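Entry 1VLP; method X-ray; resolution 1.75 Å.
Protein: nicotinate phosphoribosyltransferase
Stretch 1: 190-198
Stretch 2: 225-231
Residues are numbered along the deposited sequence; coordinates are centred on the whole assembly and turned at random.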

# COMPACT_ATOMS: atom_id res chain seq x y z
N GLY A 190 7.50 2.24 -1.59
CA GLY A 190 7.94 2.37 -0.21
C GLY A 190 7.42 3.56 0.60
O GLY A 190 7.96 3.86 1.65
N THR A 191 6.34 4.21 0.16
CA THR A 191 5.86 5.40 0.88
C THR A 191 5.60 5.13 2.38
O THR A 191 6.12 5.83 3.27
CB THR A 191 4.61 6.01 0.22
OG1 THR A 191 4.92 6.37 -1.11
CG2 THR A 191 4.10 7.22 1.03
N ARG A 192 4.83 4.08 2.65
CA ARG A 192 4.29 3.88 3.99
C ARG A 192 5.39 3.63 5.02
O ARG A 192 5.29 4.11 6.15
CB ARG A 192 3.34 2.71 4.00
CG ARG A 192 2.03 3.06 3.41
CD ARG A 192 1.16 1.82 3.35
NE ARG A 192 1.63 0.94 2.29
CZ ARG A 192 1.11 -0.25 2.07
NH1 ARG A 192 0.11 -0.67 2.84
NH2 ARG A 192 1.61 -1.02 1.10
N ARG A 193 6.47 2.98 4.62
CA ARG A 193 7.52 2.76 5.61
C ARG A 193 8.81 3.50 5.35
O ARG A 193 9.87 3.08 5.82
CB ARG A 193 7.72 1.29 5.86
CG ARG A 193 6.77 0.79 6.95
CD ARG A 193 7.08 -0.66 7.29
NE ARG A 193 5.89 -1.33 7.78
CZ ARG A 193 5.84 -2.63 8.07
NH1 ARG A 193 6.91 -3.39 7.91
NH2 ARG A 193 4.70 -3.15 8.52
N ARG A 194 8.74 4.61 4.62
CA ARG A 194 9.91 5.39 4.40
C ARG A 194 10.48 5.90 5.74
O ARG A 194 9.74 6.24 6.69
CB ARG A 194 9.62 6.57 3.47
CG ARG A 194 8.73 7.60 4.07
CD ARG A 194 8.16 8.50 2.94
NE ARG A 194 7.43 9.63 3.47
CZ ARG A 194 6.62 10.41 2.76
NH1 ARG A 194 6.39 10.17 1.46
NH2 ARG A 194 5.98 11.41 3.37
N ARG A 195 11.80 5.98 5.78
CA ARG A 195 12.47 6.53 6.95
C ARG A 195 12.16 8.03 7.13
O ARG A 195 12.02 8.56 8.28
CB ARG A 195 13.97 6.27 6.88
CG ARG A 195 14.63 6.80 8.13
CD ARG A 195 15.95 6.10 8.42
NE ARG A 195 15.72 4.69 8.69
CZ ARG A 195 16.49 3.90 9.44
NH1 ARG A 195 17.51 4.38 10.12
NH2 ARG A 195 16.20 2.62 9.54
N SER A 196 11.96 8.70 5.97
CA SER A 196 11.58 10.08 5.91
C SER A 196 11.17 10.41 4.46
O SER A 196 11.47 9.65 3.53
CB SER A 196 12.74 10.99 6.31
OG SER A 196 13.79 10.92 5.35
N LEU A 197 10.49 11.52 4.30
CA LEU A 197 10.18 12.07 2.94
C LEU A 197 11.47 12.26 2.15
O LEU A 197 11.56 11.82 1.02
CB LEU A 197 9.41 13.36 3.09
CG LEU A 197 9.03 14.07 1.78
CD1 LEU A 197 8.14 13.25 0.93
CD2 LEU A 197 8.35 15.36 2.18
N LYS A 198 12.49 12.80 2.81
CA LYS A 198 13.77 13.03 2.18
C LYS A 198 14.38 11.72 1.71
O LYS A 198 14.98 11.69 0.65
CB LYS A 198 14.70 13.76 3.12
CG LYS A 198 16.08 13.92 2.62
CD LYS A 198 16.93 14.74 3.55
CE LYS A 198 18.39 14.64 3.19
NZ LYS A 198 19.23 15.73 3.83
N THR A 225 6.06 4.73 -9.80
CA THR A 225 6.01 4.72 -8.33
C THR A 225 4.57 4.75 -7.89
O THR A 225 3.70 5.37 -8.54
CB THR A 225 6.80 5.90 -7.67
OG1 THR A 225 6.60 5.91 -6.24
CG2 THR A 225 6.48 7.19 -8.28
N SER A 226 4.32 4.09 -6.77
CA SER A 226 3.01 4.23 -6.15
C SER A 226 2.72 5.63 -5.62
O SER A 226 1.57 6.01 -5.45
CB SER A 226 2.75 3.19 -5.07
OG SER A 226 3.51 3.43 -3.93
N ASN A 227 3.75 6.41 -5.34
CA ASN A 227 3.56 7.71 -4.73
C ASN A 227 3.24 8.74 -5.81
O ASN A 227 4.09 9.09 -6.67
CB ASN A 227 4.81 8.08 -3.94
CG ASN A 227 4.64 9.37 -3.16
OD1 ASN A 227 4.50 10.44 -3.74
ND2 ASN A 227 4.60 9.26 -1.82
N ILE A 228 2.01 9.23 -5.77
CA ILE A 228 1.54 10.06 -6.84
C ILE A 228 2.36 11.35 -6.92
O ILE A 228 2.66 11.84 -8.03
CB ILE A 228 0.05 10.39 -6.68
CG1 ILE A 228 -0.81 9.15 -6.49
CG2 ILE A 228 -0.46 11.16 -7.86
CD1 ILE A 228 -2.22 9.52 -6.08
N LEU A 229 2.73 11.91 -5.75
CA LEU A 229 3.50 13.16 -5.74
C LEU A 229 4.88 12.98 -6.40
O LEU A 229 5.29 13.84 -7.18
CB LEU A 229 3.69 13.70 -4.30
CG LEU A 229 4.15 15.15 -4.20
CD1 LEU A 229 3.17 16.05 -4.88
CD2 LEU A 229 4.27 15.54 -2.81
N PHE A 230 5.56 11.89 -6.07
CA PHE A 230 6.87 11.57 -6.68
C PHE A 230 6.73 11.19 -8.13
O PHE A 230 7.61 11.48 -8.92
CB PHE A 230 7.62 10.52 -5.90
CG PHE A 230 8.24 11.05 -4.62
CD1 PHE A 230 9.15 12.08 -4.69
CD2 PHE A 230 7.95 10.52 -3.39
CE1 PHE A 230 9.78 12.58 -3.56
CE2 PHE A 230 8.56 11.04 -2.18
CZ PHE A 230 9.47 12.08 -2.29
N ALA A 231 5.64 10.51 -8.51
CA ALA A 231 5.38 10.24 -9.94
C ALA A 231 5.35 11.58 -10.71
O ALA A 231 5.99 11.75 -11.74
CB ALA A 231 4.12 9.59 -10.08
O HOH W 1 5.86 4.51 -2.93

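The two stretches are joined directly by a single hydrogen bond, and the residue that supplies it, Asn227, is at the same time the N-cap of a helix. Its carboxamide is divided between the two tasks. The amide nitrogen ND2 donates across the contact to Thr191 OG1 at 3.0 Å, with an N-H...acceptor angle of 162°, while the carbonyl oxygen OD1 accepts from Phe230 N at 2.9 Å and 164°, a capping bond that satisfies a backbone amide in the first turn of the helix. The cap thus fixes the carboxamide through its oxygen and leaves the nitrogen facing the other stretch. The backbone of Asn227 is also held: its N donates to Thr225 OG1 (3.0 Å, 166°), and its O accepts from Ala231 N at 2.8 Å, within the helix that follows.

Thr191 and Asn227 also have the nearest pair of CA atoms across the contact, 6.5 Å apart, and both CA-to-CB bonds point toward the other stretch. Thr191 opens a type I beta turn that ends at Arg194, closed by a bond of 3.2 Å from Arg194 N to Thr191 O. Its m rotamer places OG1 within reach of both Asn227 and a water. That water lies 2.8 Å from Thr191 OG1 and donates to Ser226 OG, also at 2.8 Å. The two hydroxyl oxygens, Thr191 OG1 and Ser226 OG, are 4.3 Å apart, so the water spans a gap too wide for them to bond directly. It adds a second polar link beside the Asn227 bond.

At the other end of the turn, Arg194 extends its side chain alongside Asn227 and Phe230. Arg194 NH1 comes to 3.8 Å from Asn227 ND2, which lies at the edge of the guanidinium, and to 4.3 Å from Phe230 CE2. The guanidinium nitrogen lies near the plane of the phenyl ring, at its edge, so the cation does not sit over the aromatic face. Arg194 NH1 is hydrogen-bonded to a residue flanking one of the stretches, and NH2 elsewhere in the structure.

Beyond the arginine the contact becomes apolar. Leu197 starts sideways from its CA, but its end comes nearer, bringing CD1 to 3.7 Å from Phe230 CZ in an oblique approach to the ring. This packing joins the beginnings of two helices, since Leu197 directly follows the N-cap Ser196 and Phe230 lies three residues beyond Asn227. The whole contact is small, burying 220 Å² summed over both sides.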